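Fe-regulated protein B (Neisseria meningitidis, PDB 4AIP) imports iron across the outer membrane as a TonB-dependent transporter, probably by taking up iron bound to siderophores. Local coordinates at residues B[462-467]-B[480-485]; B[158-163]-B[383-388]; B[153-158]-B[445-450]; B[504-509]-B[530-535]. All blocks are in the same frame, centred on the assembly; numbering follows the deposited sequence.

Contact 1: B[462-467]-B[480-485]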
loop_
_atom_site.group_PDB
_atom_site.type_symbol
_atom_site.label_atom_id
_atom_site.label_comp_id
_atom_site.label_asym_id
_atom_site.label_seq_id
_atom_site.Cartn_x
_atom_site.Cartn_y
_atom_site.Cartn_z
ATOM N N ARG B 462 -16.618 44.641 -2.715
ATOM C CA ARG B 462 -16.924 43.416 -2.012
ATOM C C ARG B 462 -17.379 43.803 -0.643
ATOM O O ARG B 462 -16.896 44.784 -0.064
ATOM C CB ARG B 462 -15.703 42.540 -1.772
ATOM C CG ARG B 462 -15.031 42.008 -3.009
ATOM C CD ARG B 462 -13.845 41.125 -2.605
ATOM N NE ARG B 462 -14.258 40.022 -1.741
ATOM C CZ ARG B 462 -14.792 38.881 -2.191
ATOM N NH1 ARG B 462 -14.976 38.713 -3.495
ATOM N NH2 ARG B 462 -15.140 37.936 -1.336
ATOM N N TYR B 463 -18.243 42.988 -0.098
ATOM C CA TYR B 463 -18.583 43.128 1.234
ATOM C C TYR B 463 -18.224 41.768 1.840
ATOM O O TYR B 463 -18.695 40.737 1.319
ATOM C CB TYR B 463 -20.088 43.362 1.258
ATOM C CG TYR B 463 -20.618 43.367 2.627
ATOM C CD1 TYR B 463 -20.394 44.446 3.452
ATOM C CD2 TYR B 463 -21.337 42.276 3.125
ATOM C CE1 TYR B 463 -20.874 44.453 4.732
ATOM C CE2 TYR B 463 -21.843 42.294 4.426
ATOM C CZ TYR B 463 -21.589 43.373 5.197
ATOM O OH TYR B 463 -22.078 43.393 6.458
ATOM N N ASP B 464 -17.380 41.742 2.879
ATOM C CA ASP B 464 -16.878 40.490 3.421
ATOM C C ASP B 464 -17.137 40.422 4.903
ATOM O O ASP B 464 -16.826 41.389 5.642
ATOM C CB ASP B 464 -15.345 40.359 3.271
ATOM C CG ASP B 464 -14.905 40.138 1.833
ATOM O OD1 ASP B 464 -14.970 39.020 1.266
ATOM O OD2 ASP B 464 -14.434 41.110 1.263
ATOM N N ARG B 465 -17.634 39.284 5.370
ATOM C CA ARG B 465 -17.736 39.109 6.822
ATOM C C ARG B 465 -17.109 37.820 7.167
ATOM O O ARG B 465 -17.110 36.892 6.367
ATOM C CB ARG B 465 -19.179 38.987 7.319
ATOM C CG ARG B 465 -20.302 39.526 6.425
ATOM C CD ARG B 465 -21.593 39.348 7.235
ATOM N NE ARG B 465 -21.213 39.085 8.632
ATOM C CZ ARG B 465 -22.049 39.144 9.661
ATOM N NH1 ARG B 465 -23.336 39.475 9.449
ATOM N NH2 ARG B 465 -21.589 38.859 10.905
ATOM N N PHE B 466 -16.692 37.725 8.397
ATOM C CA PHE B 466 -16.225 36.518 8.895
ATOM C C PHE B 466 -16.815 36.336 10.237
ATOM O O PHE B 466 -17.239 37.315 10.894
ATOM C CB PHE B 466 -14.715 36.545 9.035
ATOM C CG PHE B 466 -14.195 37.455 10.094
ATOM C CD1 PHE B 466 -14.028 37.014 11.415
ATOM C CD2 PHE B 466 -13.772 38.746 9.754
ATOM C CE1 PHE B 466 -13.506 37.858 12.415
ATOM C CE2 PHE B 466 -13.214 39.611 10.758
ATOM C CZ PHE B 466 -13.083 39.166 12.083
ATOM N N LYS B 467 -16.725 35.094 10.691
ATOM C CA LYS B 467 -17.030 34.825 12.052
ATOM C C LYS B 467 -16.114 33.771 12.608
ATOM O O LYS B 467 -15.949 32.690 11.977
ATOM C CB LYS B 467 -18.451 34.373 12.105
ATOM C CG LYS B 467 -18.859 34.344 13.436
ATOM C CD LYS B 467 -20.151 33.667 13.454
ATOM C CE LYS B 467 -20.322 33.206 14.838
ATOM N NZ LYS B 467 -20.971 31.907 14.590
ATOM N N ASN B 480 -16.437 43.978 6.346
ATOM C CA ASN B 480 -15.719 45.043 5.661
ATOM C C ASN B 480 -16.283 45.317 4.316
ATOM O O ASN B 480 -16.738 44.409 3.628
ATOM C CB ASN B 480 -14.244 44.677 5.475
ATOM C CG ASN B 480 -13.483 44.681 6.786
ATOM O OD1 ASN B 480 -13.643 43.783 7.616
ATOM N ND2 ASN B 480 -12.686 45.723 6.999
ATOM N N LEU B 481 -16.231 46.582 3.937
ATOM C CA LEU B 481 -16.619 46.990 2.625
ATOM C C LEU B 481 -15.351 47.377 1.873
ATOM O O LEU B 481 -14.661 48.284 2.306
ATOM C CB LEU B 481 -17.557 48.158 2.790
ATOM C CG LEU B 481 -18.511 48.553 1.693
ATOM C CD1 LEU B 481 -19.000 47.359 0.815
ATOM C CD2 LEU B 481 -19.715 49.167 2.442
ATOM N N ASN B 482 -15.036 46.662 0.787
ATOM C CA ASN B 482 -13.756 46.796 0.075
ATOM C C ASN B 482 -13.862 47.184 -1.397
ATOM O O ASN B 482 -14.141 46.345 -2.236
ATOM C CB ASN B 482 -12.937 45.507 0.157
ATOM C CG ASN B 482 -12.695 45.019 1.601
ATOM O OD1 ASN B 482 -13.128 43.942 1.970
ATOM N ND2 ASN B 482 -12.024 45.801 2.393
ATOM N N PRO B 483 -13.599 48.458 -1.718
ATOM C CA PRO B 483 -13.684 48.984 -3.089
ATOM C C PRO B 483 -12.448 48.642 -3.891
ATOM O O PRO B 483 -11.447 48.268 -3.303
ATOM C CB PRO B 483 -13.741 50.511 -2.879
ATOM C CG PRO B 483 -13.919 50.721 -1.409
ATOM C CD PRO B 483 -13.345 49.524 -0.734
ATOM N N SER B 484 -12.509 48.768 -5.209
ATOM C CA SER B 484 -11.386 48.451 -6.032
ATOM C C SER B 484 -11.586 49.185 -7.319
ATOM O O SER B 484 -12.713 49.303 -7.790
ATOM C CB SER B 484 -11.235 46.914 -6.237
ATOM O OG SER B 484 -12.372 46.312 -6.889
ATOM N N PHE B 485 -10.502 49.696 -7.892
ATOM C CA PHE B 485 -10.575 50.506 -9.119
ATOM C C PHE B 485 -9.408 50.068 -9.976
ATOM O O PHE B 485 -8.327 49.887 -9.466
ATOM C CB PHE B 485 -10.441 52.048 -8.838
ATOM C CG PHE B 485 -11.255 52.560 -7.644
ATOM C CD1 PHE B 485 -10.706 52.551 -6.313
ATOM C CD2 PHE B 485 -12.583 53.069 -7.845
ATOM C CE1 PHE B 485 -11.469 53.031 -5.180
ATOM C CE2 PHE B 485 -13.367 53.560 -6.769
ATOM C CZ PHE B 485 -12.798 53.534 -5.401
#
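R462 and D464 are joined to N482 and N480 by four backbone hydrogen bonds, two to each antiparallel hydrogen-bonded pair. R462 N gives to N482 O at 3.0 Å, and N482 N answers to R462 O at 2.8 Å, almost straight at 176°. One pair further along, D464 N reaches N480 O at 2.8 Å and N480 N reaches D464 O at 2.7 Å. Between them, Y463 and L481 form the non-hydrogen-bonded pair, where Y463 CA makes a CA-H...O contact of 3.3 Å with N480 O. Strands 455-469 and 475-490 are thus a beta hairpin of the transmembrane barrel, their short axes 149° apart in direction. Apolar contact belongs to the exposed face: L481 CD1 comes to the edge of the Y463 ring, near its plane, and lies 4.2 Å from Y463 CB, the two side chains crossing at about a right angle. The other face carries R462, D464, N480 and N482, and there the R462 guanidinium grips the D464 carboxylate side-on, NH2 to OD1 at 2.8 Å and NE to OD2 at 3.2 Å, with both oxygens close to the guanidinium plane. A bend at chi3 (58°) turns the R462 chain along its own strand to D464, two residues on. R462 also reaches beyond the hairpin: NH1 bonds A156 O of the plug, and NH2 bonds N383 OD1 of strand 376-390.

Contact 2: B[158-163]-B[383-388]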
loop_
_atom_site.group_PDB
_atom_site.type_symbol
_atom_site.label_atom_id
_atom_site.label_comp_id
_atom_site.label_asym_id
_atom_site.label_seq_id
_atom_site.Cartn_x
_atom_site.Cartn_y
_atom_site.Cartn_z
ATOM N N ALA B 158 -12.100 38.379 -7.075
ATOM C CA ALA B 158 -10.939 37.544 -6.712
ATOM C C ALA B 158 -11.234 36.469 -5.663
ATOM O O ALA B 158 -10.423 35.538 -5.526
ATOM C CB ALA B 158 -9.745 38.382 -6.266
ATOM N N GLY B 159 -12.333 36.608 -4.909
ATOM C CA GLY B 159 -12.619 35.645 -3.855
ATOM C C GLY B 159 -12.232 36.115 -2.467
ATOM O O GLY B 159 -12.103 37.353 -2.226
ATOM N N ILE B 160 -12.097 35.172 -1.524
ATOM C CA ILE B 160 -12.036 35.543 -0.148
ATOM C C ILE B 160 -10.605 35.735 0.202
ATOM O O ILE B 160 -9.795 34.875 -0.083
ATOM C CB ILE B 160 -12.602 34.417 0.759
ATOM C CG1 ILE B 160 -14.117 34.486 0.826
ATOM C CG2 ILE B 160 -11.993 34.501 2.165
ATOM C CD1 ILE B 160 -14.761 33.089 0.903
ATOM N N GLY B 161 -10.257 36.855 0.831
ATOM C CA GLY B 161 -8.933 36.951 1.490
ATOM C C GLY B 161 -7.796 37.411 0.592
ATOM O O GLY B 161 -6.614 37.290 0.949
ATOM N N ALA B 162 -8.150 37.978 -0.559
ATOM C CA ALA B 162 -7.156 38.359 -1.524
ATOM C C ALA B 162 -6.331 39.609 -1.226
ATOM O O ALA B 162 -6.272 40.520 -2.071
ATOM C CB ALA B 162 -7.775 38.475 -2.929
ATOM N N THR B 163 -5.631 39.620 -0.099
ATOM C CA THR B 163 -4.892 40.787 0.295
ATOM C C THR B 163 -3.536 40.787 -0.363
ATOM O O THR B 163 -3.071 41.825 -0.895
ATOM C CB THR B 163 -4.702 40.920 1.829
ATOM O OG1 THR B 163 -4.006 39.794 2.314
ATOM C CG2 THR B 163 -6.030 41.103 2.590
ATOM N N ASN B 383 -19.214 34.345 -2.276
ATOM C CA ASN B 383 -18.276 33.325 -1.835
ATOM C C ASN B 383 -18.669 32.854 -0.453
ATOM O O ASN B 383 -19.058 33.695 0.395
ATOM C CB ASN B 383 -16.863 33.912 -1.714
ATOM C CG ASN B 383 -16.376 34.583 -3.037
ATOM O OD1 ASN B 383 -16.234 35.793 -3.102
ATOM N ND2 ASN B 383 -16.144 33.793 -4.065
ATOM N N TYR B 384 -18.551 31.532 -0.204
ATOM C CA TYR B 384 -18.811 30.971 1.133
ATOM C C TYR B 384 -17.734 29.957 1.464
ATOM O O TYR B 384 -17.416 29.102 0.641
ATOM C CB TYR B 384 -20.205 30.296 1.187
ATOM C CG TYR B 384 -20.464 29.588 2.501
ATOM C CD1 TYR B 384 -20.038 28.293 2.699
ATOM C CD2 TYR B 384 -21.079 30.230 3.574
ATOM C CE1 TYR B 384 -20.216 27.639 3.921
ATOM C CE2 TYR B 384 -21.263 29.578 4.806
ATOM C CZ TYR B 384 -20.849 28.271 4.943
ATOM O OH TYR B 384 -21.027 27.525 6.107
ATOM N N ARG B 385 -17.194 30.040 2.663
ATOM C CA ARG B 385 -16.266 29.075 3.151
ATOM C C ARG B 385 -16.441 28.879 4.666
ATOM O O ARG B 385 -16.579 29.882 5.437
ATOM C CB ARG B 385 -14.860 29.511 2.871
ATOM C CG ARG B 385 -13.824 28.495 3.325
ATOM C CD ARG B 385 -12.385 28.916 3.036
ATOM N NE ARG B 385 -11.922 29.994 3.917
ATOM C CZ ARG B 385 -10.927 30.819 3.602
ATOM N NH1 ARG B 385 -10.277 30.673 2.418
ATOM N NH2 ARG B 385 -10.590 31.787 4.456
ATOM N N HIS B 386 -16.464 27.605 5.074
ATOM C CA HIS B 386 -16.492 27.220 6.471
ATOM C C HIS B 386 -15.321 26.286 6.764
ATOM O O HIS B 386 -15.055 25.329 6.015
ATOM C CB HIS B 386 -17.802 26.494 6.763
ATOM C CG HIS B 386 -17.959 25.996 8.162
ATOM N ND1 HIS B 386 -17.516 24.758 8.572
ATOM C CD2 HIS B 386 -18.644 26.503 9.213
ATOM C CE1 HIS B 386 -17.827 24.559 9.843
ATOM N NE2 HIS B 386 -18.500 25.613 10.266
ATOM N N GLN B 387 -14.646 26.535 7.868
ATOM C CA GLN B 387 -13.459 25.752 8.161
ATOM C C GLN B 387 -13.638 25.323 9.571
ATOM O O GLN B 387 -14.056 26.124 10.431
ATOM C CB GLN B 387 -12.161 26.584 8.123
ATOM C CG GLN B 387 -11.760 27.126 6.809
ATOM C CD GLN B 387 -10.463 27.965 6.872
ATOM O OE1 GLN B 387 -10.053 28.498 5.872
ATOM N NE2 GLN B 387 -9.834 28.066 8.026
ATOM N N GLU B 388 -13.237 24.091 9.827
ATOM C CA GLU B 388 -13.342 23.541 11.136
ATOM C C GLU B 388 -12.113 22.712 11.385
ATOM O O GLU B 388 -11.751 21.866 10.577
ATOM C CB GLU B 388 -14.576 22.624 11.228
ATOM C CG GLU B 388 -14.741 21.960 12.597
ATOM C CD GLU B 388 -16.114 21.314 12.841
ATOM O OE1 GLU B 388 -17.025 21.397 11.950
ATOM O OE2 GLU B 388 -16.280 20.697 13.932
#
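The plug-barrel interface of a TonB-dependent transporter is made here by G159 and I160, in the plug loop between strands 144-151 and 165-171, against N383 and R385 on barrel strand 376-390. The meeting is by van der Waals contact, and I160 is its centre. Its two branches divide the work. CD1 presses on N383 CB at 3.5 Å, the two side chains sliding past each other in opposite directions. CG2, anti to the backbone N, is laid over one face of the R385 guanidinium, 3.8 Å from NH2. Q387 OE1, itself bonded to D127 N, lies over the other face of that group, 3.0 Å above the plane and toward its rim. R385 runs out from its strand with CG anti to the backbone N (chi1 -178°) and turns at chi3; its strongest polar partner is D441, on the adjacent strand, through a salt bridge from NH2. N383 is tied to the barrel as well: ND2 bonds N365 OD1, which probably fixes the rotation of the amide, and its OD1 stands 3.7 Å from G159 CA. Beyond I160 the loop doubles back in an inverse gamma turn centred on A162, closed by T163 N to G161 O at 2.7 Å; the same G161 O also takes a hydrogen bond from R506 NH1.

Contact 3: B[153-158]-B[445-450]. Unlike the reference sequence in segment 445-450: I446 (reference Val).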
loop_
_atom_site.group_PDB
_atom_site.type_symbol
_atom_site.label_atom_id
_atom_site.label_comp_id
_atom_site.label_asym_id
_atom_site.label_seq_id
_atom_site.Cartn_x
_atom_site.Cartn_y
_atom_site.Cartn_z
ATOM N N ALA B 153 -3.308 42.770 -3.546
ATOM C CA ALA B 153 -4.748 42.796 -3.310
ATOM C C ALA B 153 -5.463 42.647 -4.647
ATOM O O ALA B 153 -5.114 43.321 -5.633
ATOM C CB ALA B 153 -5.151 44.070 -2.605
ATOM N N GLY B 154 -6.432 41.747 -4.703
ATOM C CA GLY B 154 -7.069 41.497 -6.000
ATOM C C GLY B 154 -8.299 42.353 -6.128
ATOM O O GLY B 154 -8.635 43.108 -5.214
ATOM N N SER B 155 -8.965 42.239 -7.267
ATOM C CA SER B 155 -10.220 42.951 -7.480
ATOM C C SER B 155 -11.381 42.182 -6.849
ATOM O O SER B 155 -11.136 41.221 -6.082
ATOM C CB SER B 155 -10.424 43.198 -8.972
ATOM O OG SER B 155 -10.457 41.980 -9.663
ATOM N N ALA B 156 -12.615 42.625 -7.121
ATOM C CA ALA B 156 -13.752 42.148 -6.372
ATOM C C ALA B 156 -14.079 40.674 -6.637
ATOM O O ALA B 156 -14.492 39.971 -5.737
ATOM C CB ALA B 156 -14.924 43.030 -6.647
ATOM N N SER B 157 -13.848 40.224 -7.866
ATOM C CA SER B 157 -14.176 38.858 -8.265
ATOM C C SER B 157 -13.113 37.859 -7.761
ATOM O O SER B 157 -13.242 36.624 -7.963
ATOM C CB SER B 157 -14.332 38.769 -9.782
ATOM O OG SER B 157 -13.153 39.140 -10.398
ATOM N N ALA B 158 -12.100 38.379 -7.075
ATOM C CA ALA B 158 -10.939 37.544 -6.712
ATOM C C ALA B 158 -11.234 36.469 -5.663
ATOM O O ALA B 158 -10.423 35.538 -5.526
ATOM C CB ALA B 158 -9.745 38.382 -6.266
ATOM N N TYR B 445 -20.148 40.288 -4.024
ATOM C CA TYR B 445 -19.299 41.254 -4.724
ATOM C C TYR B 445 -19.960 41.612 -6.028
ATOM O O TYR B 445 -20.799 40.851 -6.504
ATOM C CB TYR B 445 -17.874 40.701 -4.958
ATOM C CG TYR B 445 -17.850 39.611 -6.013
ATOM C CD1 TYR B 445 -17.841 39.965 -7.382
ATOM C CD2 TYR B 445 -17.875 38.246 -5.661
ATOM C CE1 TYR B 445 -17.857 39.040 -8.356
ATOM C CE2 TYR B 445 -17.877 37.274 -6.660
ATOM C CZ TYR B 445 -17.874 37.714 -7.994
ATOM O OH TYR B 445 -17.902 36.855 -9.020
ATOM N N ILE B 446 -19.583 42.766 -6.575
ATOM C CA ILE B 446 -19.968 43.215 -7.895
ATOM C C ILE B 446 -18.811 43.967 -8.527
ATOM O O ILE B 446 -18.105 44.724 -7.883
ATOM C CB ILE B 446 -20.976 44.344 -7.859
ATOM C CG1 ILE B 446 -21.244 44.809 -6.444
ATOM C CG2 ILE B 446 -22.181 44.070 -8.706
ATOM C CD1 ILE B 446 -21.395 46.261 -6.409
ATOM N N GLU B 447 -18.710 43.844 -9.818
ATOM C CA GLU B 447 -17.664 44.449 -10.551
ATOM C C GLU B 447 -18.169 44.875 -11.903
ATOM O O GLU B 447 -18.770 44.072 -12.633
ATOM C CB GLU B 447 -16.592 43.424 -10.803
ATOM C CG GLU B 447 -15.342 43.781 -10.158
ATOM C CD GLU B 447 -14.204 42.966 -10.673
ATOM O OE1 GLU B 447 -14.203 42.496 -11.860
ATOM O OE2 GLU B 447 -13.300 42.794 -9.844
ATOM N N ALA B 448 -17.890 46.113 -12.264
ATOM C CA ALA B 448 -18.233 46.533 -13.602
ATOM C C ALA B 448 -16.968 46.726 -14.406
ATOM O O ALA B 448 -16.016 47.344 -13.919
ATOM C CB ALA B 448 -19.041 47.795 -13.574
ATOM N N ILE B 449 -16.966 46.193 -15.629
ATOM C CA ILE B 449 -15.829 46.306 -16.520
ATOM C C ILE B 449 -16.289 47.004 -17.773
ATOM O O ILE B 449 -17.095 46.492 -18.531
ATOM C CB ILE B 449 -15.244 44.965 -16.883
ATOM C CG1 ILE B 449 -14.732 44.295 -15.606
ATOM C CG2 ILE B 449 -14.057 45.121 -17.841
ATOM C CD1 ILE B 449 -14.735 42.821 -15.706
ATOM N N HIS B 450 -15.751 48.197 -17.966
ATOM C CA HIS B 450 -16.234 49.030 -19.003
ATOM C C HIS B 450 -15.093 49.390 -19.917
ATOM O O HIS B 450 -14.061 49.877 -19.445
ATOM C CB HIS B 450 -16.848 50.289 -18.408
ATOM C CG HIS B 450 -17.497 51.165 -19.429
ATOM N ND1 HIS B 450 -18.376 50.662 -20.375
ATOM C CD2 HIS B 450 -17.401 52.502 -19.669
ATOM C CE1 HIS B 450 -18.791 51.662 -21.157
ATOM N NE2 HIS B 450 -18.205 52.784 -20.758
#
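E447 OE2 gathers donors from three successive plug residues. S157 N bonds it at 3.3 Å, coming from above the carboxylate plane with an N-H...O angle of 155°. A156 N is nearer, 2.8 Å from OE2, but its angle of 124° makes the bond weak, and S155 OG adds another weak bond to OE2 at 3.0 Å. The chain of E447 is extended beyond CG, and CG touches A156 CB at 3.6 Å on the way. Beside it, the Y445 ring lies under the plug backbone: A156 O is over one face, 3.4 Å from Y445 CG, and S157 CA makes a CH-pi contact over the same face, 3.9 Å from the ring centroid. Y445 and E447 stand on strand 438-452 of the beta barrel, and the residues they hold belong to a plug loop, so the carboxylate and the ring together clasp one turn of the plug against the barrel wall. Within that turn A158 N bonds S155 O at 3.2 Å. Further out, G154 is tied to A162 by a backbone hydrogen bond. At the loop's start, A153 O accepts from both K66 NZ and N502 ND2.

Contact 4: B[504-509]-B[530-535]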
loop_
_atom_site.group_PDB
_atom_site.type_symbol
_atom_site.label_atom_id
_atom_site.label_comp_id
_atom_site.label_asym_id
_atom_site.label_seq_id
_atom_site.Cartn_x
_atom_site.Cartn_y
_atom_site.Cartn_z
ATOM N N ALA B 504 -8.807 45.074 0.034
ATOM C CA ALA B 504 -9.223 43.741 0.367
ATOM C C ALA B 504 -9.013 43.460 1.839
ATOM O O ALA B 504 -8.211 44.140 2.526
ATOM C CB ALA B 504 -8.493 42.723 -0.488
ATOM N N SER B 505 -9.731 42.457 2.333
ATOM C CA SER B 505 -9.621 42.132 3.723
ATOM C C SER B 505 -9.400 40.648 3.951
ATOM O O SER B 505 -9.734 39.836 3.119
ATOM C CB SER B 505 -10.864 42.639 4.473
ATOM O OG SER B 505 -11.996 41.932 4.030
ATOM N N ARG B 506 -8.843 40.310 5.100
ATOM C CA ARG B 506 -8.452 38.956 5.376
ATOM C C ARG B 506 -8.660 38.679 6.861
ATOM O O ARG B 506 -8.020 39.301 7.729
ATOM C CB ARG B 506 -6.986 38.733 4.927
ATOM C CG ARG B 506 -6.407 37.352 5.175
ATOM C CD ARG B 506 -5.459 36.942 4.038
ATOM N NE ARG B 506 -4.820 35.648 4.298
ATOM C CZ ARG B 506 -4.944 34.557 3.536
ATOM N NH1 ARG B 506 -5.687 34.564 2.449
ATOM N NH2 ARG B 506 -4.296 33.444 3.875
ATOM N N SER B 507 -9.572 37.752 7.134
ATOM C CA SER B 507 -9.985 37.421 8.493
ATOM C C SER B 507 -8.911 36.746 9.330
ATOM O O SER B 507 -8.088 36.055 8.814
ATOM C CB SER B 507 -11.259 36.548 8.493
ATOM O OG SER B 507 -11.321 35.671 7.382
ATOM N N PRO B 508 -8.967 36.899 10.648
ATOM C CA PRO B 508 -7.979 36.203 11.489
ATOM C C PRO B 508 -7.823 34.745 11.105
ATOM O O PRO B 508 -8.770 34.151 10.651
ATOM C CB PRO B 508 -8.610 36.285 12.894
ATOM C CG PRO B 508 -9.392 37.494 12.821
ATOM C CD PRO B 508 -9.991 37.569 11.459
ATOM N N ARG B 509 -6.640 34.173 11.281
ATOM C CA ARG B 509 -6.520 32.734 11.113
ATOM C C ARG B 509 -6.692 32.097 12.431
ATOM O O ARG B 509 -6.312 32.673 13.449
ATOM C CB ARG B 509 -5.165 32.308 10.595
ATOM C CG ARG B 509 -4.491 33.311 9.770
ATOM C CD ARG B 509 -5.120 33.464 8.372
ATOM N NE ARG B 509 -4.342 34.510 7.729
ATOM C CZ ARG B 509 -4.541 35.826 7.832
ATOM N NH1 ARG B 509 -5.592 36.340 8.475
ATOM N NH2 ARG B 509 -3.673 36.656 7.247
ATOM N N LYS B 530 -10.547 42.431 14.366
ATOM C CA LYS B 530 -11.093 42.541 13.041
ATOM C C LYS B 530 -10.142 42.062 12.023
ATOM O O LYS B 530 -9.050 41.603 12.321
ATOM C CB LYS B 530 -11.415 43.964 12.759
ATOM C CG LYS B 530 -10.440 44.862 13.473
ATOM C CD LYS B 530 -10.474 46.183 12.857
ATOM C CE LYS B 530 -11.945 46.657 12.718
ATOM N NZ LYS B 530 -12.511 46.868 14.095
ATOM N N ALA B 531 -10.594 42.175 10.788
ATOM C CA ALA B 531 -9.868 41.624 9.696
ATOM C C ALA B 531 -8.753 42.601 9.328
ATOM O O ALA B 531 -8.856 43.788 9.557
ATOM C CB ALA B 531 -10.815 41.373 8.493
ATOM N N GLU B 532 -7.685 42.053 8.770
ATOM C CA GLU B 532 -6.618 42.803 8.148
ATOM C C GLU B 532 -7.170 43.435 6.896
ATOM O O GLU B 532 -8.043 42.850 6.234
ATOM C CB GLU B 532 -5.495 41.849 7.733
ATOM C CG GLU B 532 -4.795 41.261 8.924
ATOM C CD GLU B 532 -3.764 40.196 8.577
ATOM O OE1 GLU B 532 -3.870 39.618 7.452
ATOM O OE2 GLU B 532 -2.887 39.929 9.436
ATOM N N ARG B 533 -6.655 44.601 6.529
ATOM C CA ARG B 533 -7.202 45.266 5.406
ATOM C C ARG B 533 -6.139 45.945 4.594
ATOM O O ARG B 533 -5.430 46.808 5.082
ATOM C CB ARG B 533 -8.237 46.279 5.836
ATOM C CG ARG B 533 -8.949 46.832 4.649
ATOM C CD ARG B 533 -10.118 47.626 5.135
ATOM N NE ARG B 533 -11.051 47.918 4.034
ATOM C CZ ARG B 533 -11.397 49.131 3.637
ATOM N NH1 ARG B 533 -10.963 50.218 4.258
ATOM N NH2 ARG B 533 -12.195 49.253 2.608
ATOM N N ALA B 534 -6.105 45.579 3.317
ATOM C CA ALA B 534 -5.023 45.928 2.431
ATOM C C ALA B 534 -5.453 47.035 1.528
ATOM O O ALA B 534 -6.594 47.029 1.036
ATOM C CB ALA B 534 -4.625 44.699 1.539
ATOM N N ARG B 535 -4.514 47.941 1.239
ATOM C CA ARG B 535 -4.720 48.981 0.275
ATOM C C ARG B 535 -3.525 48.835 -0.634
ATOM O O ARG B 535 -2.362 49.112 -0.242
ATOM C CB ARG B 535 -4.752 50.357 0.977
ATOM C CG ARG B 535 -5.316 51.522 0.091
ATOM C CD ARG B 535 -4.556 52.841 0.195
ATOM N NE ARG B 535 -4.192 53.094 1.583
ATOM C CZ ARG B 535 -3.080 53.723 1.990
ATOM N NH1 ARG B 535 -2.218 54.169 1.120
ATOM N NH2 ARG B 535 -2.833 53.888 3.287
#
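A504 and R506 are zipped to A534 and E532 in the tight part of this contact, where the end of strand 495-506 runs antiparallel to the start of strand 532-544. A534 N reaches A504 O at 2.7 Å along a nearly straight bond (173°), and A504 N returns to A534 O; R506 N and E532 O, 2.9 Å apart, begin the second hydrogen-bonded pair, which E532 N and R506 O complete. Between the two, S505 CA closes on E532 O at 3.1 Å as a CA-H...O contact, and R533, paired with S505, lays its CG 3.5 Å from A504 O. Past the strand end, a salt bridge takes over: R509 NH2 meets E532 OE1 at 3.0 Å, in the guanidinium plane but from above the carboxylate, the two planes standing 90° apart. A bend at chi2 (-73°) brings R509 round to it. R506 packs alongside E532, with CG 4.1 Å from OE1, and its NE lies over one face of the R509 guanidinium. Both arginines bond N115 O, so that one carbonyl helps hold the pair together, and R506 NH1 forms a salt bridge with D118. The looser side is at K530, whose CB points away from 504-509; it meets that segment through its backbone, K530 O lying 4.2 Å from P508 CG, and the residue is partly exposed. In this barrel, strand 548-563 flanks 532-544 beyond the contact, F466 of strand 455-469 packs on S507, P508 and A531, and the plug loop residue T163 lies against R506 and A534.

How the contacts relate
The four contacts cluster on one side of the chain's centre and span six consecutive barrel strands, from 376-390 to 532-544. Contacts 1 and 4 join wall to wall, their centres about 9 Å apart; contacts 2 and 3 join wall to plug, through successive parts of one loop that share A158. Along the chain, contact 2 is nested inside the span closed by contact 3, then contacts 1 and 4 follow. Contact 1 lies about 11 Å from both plug contacts, between centres, and R462 bonds into each; contact 4 lies about 11 Å from contact 2 and 17 Å from contact 3. The same patch of barrel wall thus holds its own strands together and seats the plug.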